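Local coordinates for protein putative phophotriesterase (Proteus mirabilis, PDB 3RHG) that binds two divalent metal ions, found here as zinc, and probably hydrolyses ester bonds as a member of the phosphotriesterase family, at residues S31-E36 with I127-G132; S123-E128 with K133-D138; D253-D258 with W309-N314; I289-D294 with D331-D336. All coordinates share one frame; numbering follows the deposited sequence.

Contact 1 of 4, residues S31-E36 with I127-G132; sequences SGVVDE and IEKFEG
V33 and F130 meet with their side chains crossing at about a right angle, the two valine methyls set against the CE1–CZ side of the phenyl ring. V33 CG2 makes the closest approach, 3.5 Å from F130 CE1, and comes in obliquely to the ring. V33 CG1 lies by the same ring atoms, 3.7 Å from F130 CE1. Both methyls can reach the ring because V33 points its CB at the 127-132 segment, whereas F130 starts off across the contact and only its far end arrives there. K129 adds a looser flank. Its chain is extended throughout and runs past the valine, bringing K129 CE to 4.2 Å from V33 CG1. The ammonium group goes on toward D35, but K129 NZ and D35 OD1 remain 4.9 Å apart, so any attraction between these charges is probably modest; NZ is hydrogen-bonded to an unidentified small molecule. No hydrogen bond joins the two segments. On the helical side the backbone is held by I127 O, which accepts from both F130 N and E131 N. The ring of F130 also meets that of Y126. This small surface contact brings together the loop after strand 19-24 and the short helix 128-131 after strand 118-123, at the C-terminal ends of the parallel strands where a TIM-barrel amidohydrolase carries its binuclear metal site.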
loop_
_atom_site.group_PDB
_atom_site.type_symbol
_atom_site.label_atom_id
_atom_site.label_comp_id
_atom_site.label_asym_id
_atom_site.label_seq_id
_atom_site.Cartn_x
_atom_site.Cartn_y
_atom_site.Cartn_z
ATOM N N SER A 31 -21.198 11.788 4.342
ATOM C CA SER A 31 -21.569 12.837 3.381
ATOM C C SER A 31 -21.529 14.256 3.906
ATOM O O SER A 31 -21.464 15.201 3.118
ATOM C CB SER A 31 -22.972 12.578 2.851
ATOM O OG SER A 31 -22.962 11.515 1.934
ATOM N N GLY A 32 -21.587 14.421 5.223
ATOM C CA GLY A 32 -21.604 15.764 5.811
ATOM C C GLY A 32 -20.220 16.352 6.033
ATOM O O GLY A 32 -20.090 17.507 6.466
ATOM N N VAL A 33 -19.186 15.567 5.724
ATOM C CA VAL A 33 -17.800 15.967 5.954
ATOM C C VAL A 33 -16.869 15.680 4.764
ATOM O O VAL A 33 -15.677 15.401 4.948
ATOM C CB VAL A 33 -17.215 15.283 7.228
ATOM C CG1 VAL A 33 -17.874 15.852 8.496
ATOM C CG2 VAL A 33 -17.383 13.739 7.156
ATOM N N VAL A 34 -17.395 15.747 3.543
ATOM C CA VAL A 34 -16.531 15.638 2.370
ATOM C C VAL A 34 -15.566 16.828 2.381
ATOM O O VAL A 34 -15.983 17.970 2.497
ATOM C CB VAL A 34 -17.342 15.581 1.051
ATOM C CG1 VAL A 34 -16.407 15.538 -0.156
ATOM C CG2 VAL A 34 -18.300 14.378 1.057
ATOM N N ASP A 35 -14.274 16.547 2.288
ATOM C CA ASP A 35 -13.251 17.574 2.351
ATOM C C ASP A 35 -12.997 18.135 0.958
ATOM O O ASP A 35 -13.212 17.443 -0.043
ATOM C CB ASP A 35 -11.962 16.983 2.939
ATOM C CG ASP A 35 -12.042 16.818 4.446
ATOM O OD1 ASP A 35 -12.836 17.560 5.069
ATOM O OD2 ASP A 35 -11.331 15.953 4.998
ATOM N N GLU A 36 -12.552 19.388 0.890
ATOM C CA GLU A 36 -12.101 19.950 -0.379
ATOM C C GLU A 36 -10.848 19.207 -0.840
ATOM O O GLU A 36 -10.066 18.719 -0.016
ATOM C CB GLU A 36 -11.786 21.443 -0.238
ATOM C CG GLU A 36 -12.966 22.297 0.198
ATOM C CD GLU A 36 -14.165 22.166 -0.724
ATOM O OE1 GLU A 36 -13.976 21.955 -1.943
ATOM O OE2 GLU A 36 -15.305 22.277 -0.231
ATOM N N ILE A 127 -17.156 11.300 17.634
ATOM C CA ILE A 127 -16.414 12.500 18.052
ATOM C C ILE A 127 -17.255 13.775 17.915
ATOM O O ILE A 127 -18.228 13.817 17.160
ATOM C CB ILE A 127 -15.067 12.659 17.301
ATOM C CG1 ILE A 127 -15.295 12.759 15.789
ATOM C CG2 ILE A 127 -14.139 11.501 17.629
ATOM C CD1 ILE A 127 -13.991 13.096 14.980
ATOM N N GLU A 128 -16.870 14.808 18.644
ATOM C CA GLU A 128 -17.635 16.061 18.652
ATOM C C GLU A 128 -17.753 16.708 17.260
ATOM O O GLU A 128 -18.759 17.352 16.943
ATOM C CB GLU A 128 -17.059 17.028 19.689
ATOM C CG GLU A 128 -17.973 18.210 19.939
ATOM C CD GLU A 128 -17.507 19.110 21.070
ATOM O OE1 GLU A 128 -16.971 18.651 22.093
ATOM O OE2 GLU A 128 -17.678 20.324 20.923
ATOM N N LYS A 129 -16.750 16.510 16.416
ATOM C CA LYS A 129 -16.804 17.035 15.056
ATOM C C LYS A 129 -18.116 16.633 14.373
ATOM O O LYS A 129 -18.697 17.413 13.598
ATOM C CB LYS A 129 -15.613 16.521 14.243
ATOM C CG LYS A 129 -15.628 16.936 12.791
ATOM C CD LYS A 129 -14.367 16.474 12.052
ATOM C CE LYS A 129 -14.429 16.931 10.601
ATOM N NZ LYS A 129 -13.347 16.335 9.753
ATOM N N PHE A 130 -18.577 15.405 14.653
ATOM C CA PHE A 130 -19.805 14.887 14.054
ATOM C C PHE A 130 -21.022 15.082 14.966
ATOM O O PHE A 130 -22.137 15.329 14.483
ATOM C CB PHE A 130 -19.670 13.385 13.739
ATOM C CG PHE A 130 -18.774 13.091 12.583
ATOM C CD1 PHE A 130 -19.312 12.865 11.325
ATOM C CD2 PHE A 130 -17.390 13.037 12.750
ATOM C CE1 PHE A 130 -18.483 12.592 10.233
ATOM C CE2 PHE A 130 -16.555 12.785 11.676
ATOM C CZ PHE A 130 -17.094 12.543 10.416
ATOM N N GLU A 131 -20.810 14.965 16.275
ATOM C CA GLU A 131 -21.920 14.915 17.236
ATOM C C GLU A 131 -22.375 16.304 17.702
ATOM O O GLU A 131 -23.523 16.488 18.092
ATOM C CB GLU A 131 -21.565 14.045 18.453
ATOM C CG GLU A 131 -21.278 12.557 18.110
ATOM C CD GLU A 131 -22.531 11.775 17.704
ATOM O OE1 GLU A 131 -23.652 12.346 17.709
ATOM O OE2 GLU A 131 -22.401 10.570 17.372
ATOM N N GLY A 132 -21.455 17.263 17.694
ATOM C CA GLY A 132 -21.824 18.598 18.125
ATOM C C GLY A 132 -22.379 18.627 19.535
ATOM O O GLY A 132 -21.829 17.970 20.457
#

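Contact 2 of 4, residues S123-E128 with K133-D138; sequences SGLYIE and KRLADD. With CAC (cacodylate ion), chain E.
Y126 OH gives a hydrogen bond of 2.5 Å to O2 of a cacodylate ion, an oxygen that lies at the edge of the phenol ring, near its plane. The same hydroxyl is hydrogen-bonded to an unidentified molecule. Both partners probably come from the crystallisation liquor, yet the cacodylate marks a place beside the metal site, for the same ring stands edge-to-face against the zinc ligand H199. Across the contact itself the grip is apolar. L135 splits its methyls between two neighbours: CD2 lies 3.6 Å from L125 CB, and CD1 reaches E128, also 3.6 Å from its CB. The leucines slide past each other in opposite directions. L125 in turn places CD2 over one face of the R134 guanidinium, 3.6 Å above its plane and offset toward the rim. A bend at chi3 (80°) turns the arginine back to offer that face, while its NH1 forms a salt bridge with E131. E128 is tied at its carboxylate to T174. The two segments bracket the short helix 128-131, between strand 118-123 and helix 139-151; M142 and M145 of that helix pack on L125, and helix 175-188 touches both leucines.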
loop_
_atom_site.group_PDB
_atom_site.type_symbol
_atom_site.label_atom_id
_atom_site.label_comp_id
_atom_site.label_asym_id
_atom_site.label_seq_id
_atom_site.Cartn_x
_atom_site.Cartn_y
_atom_site.Cartn_z
ATOM N N SER A 123 -24.083 0.904 19.580
ATOM C CA SER A 123 -24.674 2.126 20.119
ATOM C C SER A 123 -23.574 2.923 20.807
ATOM O O SER A 123 -22.961 2.448 21.766
ATOM C CB SER A 123 -25.764 1.772 21.148
ATOM O OG SER A 123 -26.241 2.946 21.779
ATOM N N GLY A 124 -23.369 4.168 20.384
ATOM C CA GLY A 124 -22.356 4.988 21.043
ATOM C C GLY A 124 -22.126 6.259 20.266
ATOM O O GLY A 124 -22.132 6.236 19.037
ATOM N N LEU A 125 -21.888 7.363 20.968
ATOM C CA LEU A 125 -21.698 8.633 20.277
ATOM C C LEU A 125 -20.258 8.773 19.806
ATOM O O LEU A 125 -19.308 8.340 20.484
ATOM C CB LEU A 125 -22.124 9.817 21.169
ATOM C CG LEU A 125 -23.596 9.750 21.608
ATOM C CD1 LEU A 125 -23.964 10.896 22.514
ATOM C CD2 LEU A 125 -24.492 9.726 20.384
ATOM N N TYR A 126 -20.104 9.373 18.629
ATOM C CA TYR A 126 -18.806 9.489 17.977
ATOM C C TYR A 126 -18.139 10.823 18.397
ATOM O O TYR A 126 -18.497 11.393 19.439
ATOM C CB TYR A 126 -19.022 9.379 16.456
ATOM C CG TYR A 126 -17.779 9.162 15.641
ATOM C CD1 TYR A 126 -16.867 8.161 15.984
ATOM C CD2 TYR A 126 -17.507 9.944 14.519
ATOM C CE1 TYR A 126 -15.729 7.940 15.232
ATOM C CE2 TYR A 126 -16.364 9.744 13.774
ATOM C CZ TYR A 126 -15.487 8.726 14.122
ATOM O OH TYR A 126 -14.352 8.551 13.369
ATOM N N ILE A 127 -17.156 11.300 17.634
ATOM C CA ILE A 127 -16.414 12.500 18.052
ATOM C C ILE A 127 -17.255 13.775 17.915
ATOM O O ILE A 127 -18.228 13.817 17.160
ATOM C CB ILE A 127 -15.067 12.659 17.301
ATOM C CG1 ILE A 127 -15.295 12.759 15.789
ATOM C CG2 ILE A 127 -14.139 11.501 17.629
ATOM C CD1 ILE A 127 -13.991 13.096 14.980
ATOM N N GLU A 128 -16.870 14.808 18.644
ATOM C CA GLU A 128 -17.635 16.061 18.652
ATOM C C GLU A 128 -17.753 16.708 17.260
ATOM O O GLU A 128 -18.759 17.352 16.943
ATOM C CB GLU A 128 -17.059 17.028 19.689
ATOM C CG GLU A 128 -17.973 18.210 19.939
ATOM C CD GLU A 128 -17.507 19.110 21.070
ATOM O OE1 GLU A 128 -16.971 18.651 22.093
ATOM O OE2 GLU A 128 -17.678 20.324 20.923
ATOM N N LYS A 133 -23.467 19.383 19.703
ATOM C CA LYS A 133 -24.111 19.563 20.996
ATOM C C LYS A 133 -24.675 18.272 21.587
ATOM O O LYS A 133 -25.032 18.250 22.761
ATOM C CB LYS A 133 -25.240 20.607 20.924
ATOM C CG LYS A 133 -24.842 21.957 20.432
ATOM C CD LYS A 133 -26.128 22.818 20.251
ATOM C CE LYS A 133 -25.852 24.249 19.799
ATOM N NZ LYS A 133 -25.299 25.097 20.902
ATOM N N ARG A 134 -24.807 17.211 20.793
ATOM C CA ARG A 134 -25.284 15.950 21.369
ATOM C C ARG A 134 -24.403 15.483 22.530
ATOM O O ARG A 134 -24.879 14.777 23.409
ATOM C CB ARG A 134 -25.388 14.840 20.318
ATOM C CG ARG A 134 -26.403 15.096 19.201
ATOM C CD ARG A 134 -26.417 13.910 18.238
ATOM N NE ARG A 134 -27.219 12.797 18.749
ATOM C CZ ARG A 134 -27.127 11.536 18.336
ATOM N NH1 ARG A 134 -26.247 11.180 17.408
ATOM N NH2 ARG A 134 -27.928 10.629 18.860
ATOM N N LEU A 135 -23.129 15.859 22.525
ATOM C CA LEU A 135 -22.206 15.437 23.592
ATOM C C LEU A 135 -22.335 16.287 24.868
ATOM O O LEU A 135 -21.755 15.954 25.911
ATOM C CB LEU A 135 -20.749 15.479 23.102
ATOM C CG LEU A 135 -20.399 14.632 21.857
ATOM C CD1 LEU A 135 -18.879 14.597 21.709
ATOM C CD2 LEU A 135 -20.948 13.189 21.917
ATOM N N ALA A 136 -23.060 17.401 24.778
ATOM C CA ALA A 136 -23.303 18.266 25.943
ATOM C C ALA A 136 -24.549 17.865 26.747
ATOM O O ALA A 136 -24.898 18.519 27.744
ATOM C CB ALA A 136 -23.400 19.726 25.512
ATOM N N ASP A 137 -25.226 16.801 26.319
ATOM C CA ASP A 137 -26.409 16.344 27.036
ATOM C C ASP A 137 -25.997 15.795 28.403
ATOM O O ASP A 137 -24.819 15.497 28.637
ATOM C CB ASP A 137 -27.141 15.248 26.261
ATOM C CG ASP A 137 -27.967 15.780 25.097
ATOM O OD1 ASP A 137 -28.209 17.006 25.016
ATOM O OD2 ASP A 137 -28.375 14.952 24.253
ATOM N N ASP A 138 -26.978 15.644 29.290
ATOM C CA ASP A 138 -26.770 15.069 30.610
ATOM C C ASP A 138 -26.151 13.675 30.489
ATOM O O ASP A 138 -26.606 12.865 29.686
ATOM C CB ASP A 138 -28.131 14.978 31.305
ATOM C CG ASP A 138 -28.051 14.356 32.673
ATOM O OD1 ASP A 138 -27.571 15.034 33.601
ATOM O OD2 ASP A 138 -28.489 13.196 32.826
HETATM AS AS CAC E . -13.651 5.371 11.867
HETATM O O1 CAC E . -13.275 3.722 12.249
HETATM O O2 CAC E . -13.341 6.235 13.334
HETATM C C1 CAC E . -12.391 6.010 10.553
HETATM C C2 CAC E . -15.508 5.627 11.333
#

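Contact 3 of 4, residues D253-D258 with W309-N314; sequences DMIGLD and WGFVPN. With BEZ (benzoic acid), chain D.
I255, F311 and V312 carry this buried contact, and it turns on one methyl of the isoleucine. I255 CG2 sits 3.7 Å from V312 CG2 and 3.9 Å from F311 CE2, in the notch between the two helical residues. It approaches the phenyl ring at its edge, near the ring plane, rather than over a face. I255 crosses each of the two side chains at about a right angle. Its CG2 lies opposite the backbone N while CG1 takes the place beside it (chi1 -66°), and I255 CB is equally close to V312 CG2. G256 completes the wall: G256 CA is 4.1 Å from F311 CE2. I255 and G256 are the central residues of a type II beta turn from M254 to L257, closed by L257 N bonding to M254 O. The turn belongs to the loop after strand 249-252 of the barrel, and its residues face two ways. M254 and L257, the first and last residues of the turn, line the benzoic acid pocket, with M254 CE 3.8 Å from BEZ C4 and L257 CD2 3.9 Å from the same carbon. I255 instead presses on the start of helix 311-322, whose V312 N is hydrogen-bonded to H293 NE2. G256 O and D258 OD2 both accept from N307 ND2, a polar tie to the loop before that helix, and F311 packs further on W56 of the second subunit.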
loop_
_atom_site.group_PDB
_atom_site.type_symbol
_atom_site.label_atom_id
_atom_site.label_comp_id
_atom_site.label_asym_id
_atom_site.label_seq_id
_atom_site.Cartn_x
_atom_site.Cartn_y
_atom_site.Cartn_z
ATOM N N ASP A 253 -7.327 -2.640 14.162
ATOM C CA ASP A 253 -8.468 -2.716 13.268
ATOM C C ASP A 253 -8.228 -1.979 11.942
ATOM O O ASP A 253 -9.183 -1.723 11.199
ATOM C CB ASP A 253 -9.716 -2.153 13.974
ATOM C CG ASP A 253 -9.448 -0.832 14.651
ATOM O OD1 ASP A 253 -8.684 -0.049 14.071
ATOM O OD2 ASP A 253 -9.948 -0.594 15.774
ATOM N N MET A 254 -6.967 -1.681 11.615
ATOM C CA MET A 254 -6.662 -0.956 10.367
ATOM C C MET A 254 -5.840 -1.851 9.459
ATOM O O MET A 254 -5.065 -1.388 8.622
ATOM C CB MET A 254 -5.932 0.349 10.667
ATOM C CG MET A 254 -6.759 1.252 11.558
ATOM S SD MET A 254 -5.820 2.587 12.350
ATOM C CE MET A 254 -5.364 3.584 10.944
ATOM N N ILE A 255 -6.017 -3.162 9.624
ATOM C CA ILE A 255 -5.156 -4.089 8.904
ATOM C C ILE A 255 -5.542 -4.115 7.445
ATOM O O ILE A 255 -6.683 -4.448 7.107
ATOM C CB ILE A 255 -5.214 -5.500 9.550
ATOM C CG1 ILE A 255 -4.602 -5.430 10.953
ATOM C CG2 ILE A 255 -4.459 -6.555 8.683
ATOM C CD1 ILE A 255 -4.771 -6.710 11.759
ATOM N N GLY A 256 -4.586 -3.765 6.579
ATOM C CA GLY A 256 -4.854 -3.624 5.158
ATOM C C GLY A 256 -5.561 -2.333 4.766
ATOM O O GLY A 256 -6.077 -2.217 3.637
ATOM N N LEU A 257 -5.547 -1.335 5.652
ATOM C CA LEU A 257 -6.191 -0.073 5.321
ATOM C C LEU A 257 -5.497 0.599 4.098
ATOM O O LEU A 257 -6.154 1.014 3.124
ATOM C CB LEU A 257 -6.236 0.826 6.569
ATOM C CG LEU A 257 -6.740 2.257 6.368
ATOM C CD1 LEU A 257 -8.180 2.183 6.035
ATOM C CD2 LEU A 257 -6.515 3.065 7.610
ATOM N N ASP A 258 -4.178 0.684 4.141
ATOM C CA ASP A 258 -3.357 1.068 2.978
ATOM C C ASP A 258 -3.717 2.441 2.433
ATOM O O ASP A 258 -3.797 2.631 1.209
ATOM C CB ASP A 258 -3.451 0.042 1.839
ATOM C CG ASP A 258 -2.856 -1.332 2.196
ATOM O OD1 ASP A 258 -2.275 -1.535 3.300
ATOM O OD2 ASP A 258 -2.971 -2.227 1.332
ATOM N N TRP A 309 -13.030 -7.765 3.237
ATOM C CA TRP A 309 -13.267 -8.331 4.563
ATOM C C TRP A 309 -12.629 -9.699 4.745
ATOM O O TRP A 309 -12.749 -10.301 5.823
ATOM C CB TRP A 309 -14.765 -8.394 4.890
ATOM C CG TRP A 309 -15.322 -7.071 5.380
ATOM C CD1 TRP A 309 -14.786 -6.274 6.356
ATOM C CD2 TRP A 309 -16.518 -6.407 4.936
ATOM N NE1 TRP A 309 -15.585 -5.172 6.565
ATOM C CE2 TRP A 309 -16.641 -5.221 5.690
ATOM C CE3 TRP A 309 -17.489 -6.692 3.960
ATOM C CZ2 TRP A 309 -17.693 -4.312 5.494
ATOM C CZ3 TRP A 309 -18.549 -5.813 3.793
ATOM C CH2 TRP A 309 -18.632 -4.622 4.544
ATOM N N GLY A 310 -11.937 -10.187 3.709
ATOM C CA GLY A 310 -11.281 -11.486 3.817
ATOM C C GLY A 310 -9.808 -11.383 4.174
ATOM O O GLY A 310 -9.138 -12.384 4.417
ATOM N N PHE A 311 -9.290 -10.169 4.221
ATOM C CA PHE A 311 -7.849 -9.964 4.305
ATOM C C PHE A 311 -7.221 -10.413 5.640
ATOM O O PHE A 311 -6.190 -11.107 5.672
ATOM C CB PHE A 311 -7.515 -8.497 4.031
ATOM C CG PHE A 311 -6.037 -8.237 3.941
ATOM C CD1 PHE A 311 -5.360 -8.430 2.739
ATOM C CD2 PHE A 311 -5.319 -7.837 5.059
ATOM C CE1 PHE A 311 -3.981 -8.214 2.648
ATOM C CE2 PHE A 311 -3.947 -7.620 4.983
ATOM C CZ PHE A 311 -3.274 -7.808 3.774
ATOM N N VAL A 312 -7.830 -10.021 6.750
ATOM C CA VAL A 312 -7.315 -10.427 8.072
ATOM C C VAL A 312 -7.243 -11.947 8.217
ATOM O O VAL A 312 -6.167 -12.499 8.481
ATOM C CB VAL A 312 -8.089 -9.735 9.226
ATOM C CG1 VAL A 312 -7.878 -10.466 10.566
ATOM C CG2 VAL A 312 -7.639 -8.286 9.348
ATOM N N PRO A 313 -8.336 -12.655 8.043
ATOM C CA PRO A 313 -8.272 -14.104 8.202
ATOM C C PRO A 313 -7.427 -14.824 7.165
ATOM O O PRO A 313 -6.862 -15.831 7.453
ATOM C CB PRO A 313 -9.730 -14.550 8.183
ATOM C CG PRO A 313 -10.496 -13.431 7.740
ATOM C CD PRO A 313 -9.710 -12.185 7.838
ATOM N N ASN A 314 -7.420 -14.348 5.949
ATOM C CA ASN A 314 -6.715 -15.021 4.904
ATOM C C ASN A 314 -5.244 -14.640 4.758
ATOM O O ASN A 314 -4.433 -15.493 4.696
ATOM C CB ASN A 314 -7.451 -14.792 3.595
ATOM C CG ASN A 314 -7.429 -15.979 2.696
ATOM O OD1 ASN A 314 -7.046 -17.058 3.081
ATOM N ND2 ASN A 314 -7.829 -15.774 1.486
HETATM C C BEZ D . -8.897 8.492 12.081
HETATM O O1 BEZ D . -8.890 8.634 13.322
HETATM O O2 BEZ D . -8.881 9.505 11.341
HETATM C C1 BEZ D . -8.921 7.129 11.467
HETATM C C2 BEZ D . -9.084 5.988 12.257
HETATM C C3 BEZ D . -9.119 4.729 11.661
HETATM C C4 BEZ D . -8.969 4.605 10.286
HETATM C C5 BEZ D . -8.793 5.744 9.505
HETATM C C6 BEZ D . -8.773 7.009 10.086
#

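Contact 4 of 4, residues I289-D294 with D331-D336; sequences IVLSHD and DKLCID. With ZN (zinc ion), chain B.
Strand 289-291 passes the weakly bonded helical segment at about 331-333 with L291 and C334 nearest, their CA atoms 6.8 Å apart, and a single water bridges the two backbones. That water accepts from L291 N at 2.9 Å and donates to L333 O at 2.7 Å. Alongside it the side chains meet through carbon and sulfur. L291 points toward the 331-336 segment, and its CD1 does the touching, lying 4.0 Å from L333 CB and 4.1 Å from C334 SG. The L291 and L333 side chains cross obliquely. I289 adds a looser touch, its CB 4.4 Å from L333 CD2. V312 of helix 311-322 packs on both L291 and C334, and I289 O is hydrogen-bonded to N337. Beyond the strand the chain runs on to D294, whose OD1 binds a zinc ion at 2.4 Å together with H23, H25 and E166. The chemistry is therefore divided along one segment: its strand is held to the 331-336 segment by apolar contacts and a bridging water that gives the L291 amide and the L333 carbonyl a shared partner, while the loop that follows supplies a carboxylate oxygen to the metal.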
loop_
_atom_site.group_PDB
_atom_site.type_symbol
_atom_site.label_atom_id
_atom_site.label_comp_id
_atom_site.label_asym_id
_atom_site.label_seq_id
_atom_site.Cartn_x
_atom_site.Cartn_y
_atom_site.Cartn_z
ATOM N N ILE A 289 -5.483 -9.381 22.328
ATOM C CA ILE A 289 -5.408 -8.697 21.043
ATOM C C ILE A 289 -6.585 -9.092 20.164
ATOM O O ILE A 289 -6.950 -10.263 20.111
ATOM C CB ILE A 289 -4.116 -9.087 20.300
ATOM C CG1 ILE A 289 -2.890 -8.598 21.084
ATOM C CG2 ILE A 289 -4.121 -8.523 18.865
ATOM C CD1 ILE A 289 -1.575 -9.153 20.556
ATOM N N VAL A 290 -7.219 -8.113 19.509
ATOM C CA VAL A 290 -8.191 -8.429 18.455
ATOM C C VAL A 290 -7.800 -7.703 17.165
ATOM O O VAL A 290 -7.046 -6.710 17.212
ATOM C CB VAL A 290 -9.652 -8.152 18.866
ATOM C CG1 VAL A 290 -10.130 -9.182 19.886
ATOM C CG2 VAL A 290 -9.784 -6.714 19.409
ATOM N N LEU A 291 -8.332 -8.186 16.041
ATOM C CA LEU A 291 -7.898 -7.782 14.692
ATOM C C LEU A 291 -9.096 -7.477 13.820
ATOM O O LEU A 291 -10.088 -8.195 13.867
ATOM C CB LEU A 291 -7.181 -8.951 14.014
ATOM C CG LEU A 291 -6.018 -9.576 14.785
ATOM C CD1 LEU A 291 -5.454 -10.774 14.024
ATOM C CD2 LEU A 291 -4.907 -8.583 15.113
ATOM N N SER A 292 -9.026 -6.417 13.008
ATOM C CA SER A 292 -10.117 -6.150 12.081
ATOM C C SER A 292 -9.602 -5.230 10.954
ATOM O O SER A 292 -8.400 -4.895 10.930
ATOM C CB SER A 292 -11.321 -5.535 12.834
ATOM O OG SER A 292 -12.556 -6.158 12.459
ATOM N N HIS A 293 -10.489 -4.851 10.024
ATOM C CA HIS A 293 -10.121 -4.053 8.841
ATOM C C HIS A 293 -10.578 -2.591 8.929
ATOM O O HIS A 293 -10.037 -1.738 8.231
ATOM C CB HIS A 293 -10.816 -4.615 7.583
ATOM C CG HIS A 293 -10.591 -6.075 7.345
ATOM N ND1 HIS A 293 -11.414 -7.043 7.887
ATOM C CD2 HIS A 293 -9.668 -6.734 6.594
ATOM C CE1 HIS A 293 -11.004 -8.240 7.486
ATOM N NE2 HIS A 293 -9.950 -8.082 6.699
ATOM N N ASP A 294 -11.626 -2.328 9.712
ATOM C CA ASP A 294 -12.247 -0.996 9.732
ATOM C C ASP A 294 -12.656 -0.521 8.354
ATOM O O ASP A 294 -12.452 0.650 8.026
ATOM C CB ASP A 294 -11.350 0.053 10.428
ATOM C CG ASP A 294 -12.120 1.291 10.840
ATOM O OD1 ASP A 294 -13.358 1.176 11.043
ATOM O OD2 ASP A 294 -11.502 2.397 10.950
ATOM N N ASP A 331 -4.918 -19.410 15.621
ATOM C CA ASP A 331 -6.303 -19.903 15.552
ATOM C C ASP A 331 -7.233 -19.173 16.534
ATOM O O ASP A 331 -8.440 -19.057 16.300
ATOM C CB ASP A 331 -6.356 -21.427 15.785
ATOM C CG ASP A 331 -5.748 -22.228 14.627
ATOM O OD1 ASP A 331 -5.530 -23.456 14.785
ATOM O OD2 ASP A 331 -5.483 -21.641 13.558
ATOM N N LYS A 332 -6.678 -18.660 17.625
ATOM C CA LYS A 332 -7.499 -17.946 18.613
ATOM C C LYS A 332 -7.743 -16.481 18.260
ATOM O O LYS A 332 -8.730 -15.886 18.730
ATOM C CB LYS A 332 -6.868 -18.029 20.008
ATOM C CG LYS A 332 -6.874 -19.436 20.598
ATOM C CD LYS A 332 -6.169 -19.512 21.966
ATOM C CE LYS A 332 -5.983 -20.963 22.409
ATOM N NZ LYS A 332 -5.322 -21.095 23.747
ATOM N N LEU A 333 -6.848 -15.895 17.461
ATOM C CA LEU A 333 -6.851 -14.429 17.284
ATOM C C LEU A 333 -8.150 -13.905 16.697
ATOM O O LEU A 333 -8.578 -12.813 17.060
ATOM C CB LEU A 333 -5.684 -13.966 16.412
ATOM C CG LEU A 333 -4.297 -13.993 17.067
ATOM C CD1 LEU A 333 -3.235 -13.691 16.027
ATOM C CD2 LEU A 333 -4.210 -12.991 18.222
ATOM N N CYS A 334 -8.758 -14.678 15.791
ATOM C CA CYS A 334 -9.978 -14.239 15.096
ATOM C C CYS A 334 -11.209 -15.031 15.508
ATOM O O CYS A 334 -12.269 -14.888 14.889
ATOM C CB CYS A 334 -9.809 -14.329 13.580
ATOM S SG CYS A 334 -8.533 -13.228 12.942
ATOM N N ILE A 335 -11.049 -15.916 16.502
ATOM C CA ILE A 335 -12.156 -16.738 16.986
ATOM C C ILE A 335 -12.350 -16.577 18.493
ATOM O O ILE A 335 -13.204 -15.785 18.929
ATOM C CB ILE A 335 -11.934 -18.226 16.616
ATOM C CG1 ILE A 335 -11.780 -18.345 15.093
ATOM C CG2 ILE A 335 -13.118 -19.081 17.093
ATOM C CD1 ILE A 335 -11.385 -19.709 14.591
ATOM N N ASP A 336 -11.524 -17.265 19.289
ATOM C CA ASP A 336 -11.634 -17.164 20.745
ATOM C C ASP A 336 -11.538 -15.721 21.255
ATOM O O ASP A 336 -12.292 -15.324 22.148
ATOM C CB ASP A 336 -10.554 -17.978 21.449
ATOM C CG ASP A 336 -10.520 -19.422 20.995
ATOM O OD1 ASP A 336 -10.394 -20.315 21.872
ATOM O OD2 ASP A 336 -10.584 -19.658 19.767
HETATM ZN ZN ZN B . -14.511 2.324 12.746
HETATM O O HOH W 1 -9.919 -10.555 16.403
#

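In the fold
Contact 1 closes the longest loop, bringing residues after strand 19-24 to helix 128-131 over some ninety residues. Contact 2 closes a short loop round that helix, with four residues between its segments, and shares I127 and E128 with contact 1; E131 OE2 probably hydrogen-bonds to Y126 N, linking the two. Contacts 3 and 4 cross, their segments alternating along the chain. Contact 3 joins the loop after strand 249-252 to helix 311-322, and contact 4 joins strand 289-291 to helix 327-333. Their centres lie about 10 Å apart and they touch, probably through hydrogen bonds from V312 N to H293 NE2 and I255 N to S292 O, while contact 2 lies on the opposite side of the chain's centre.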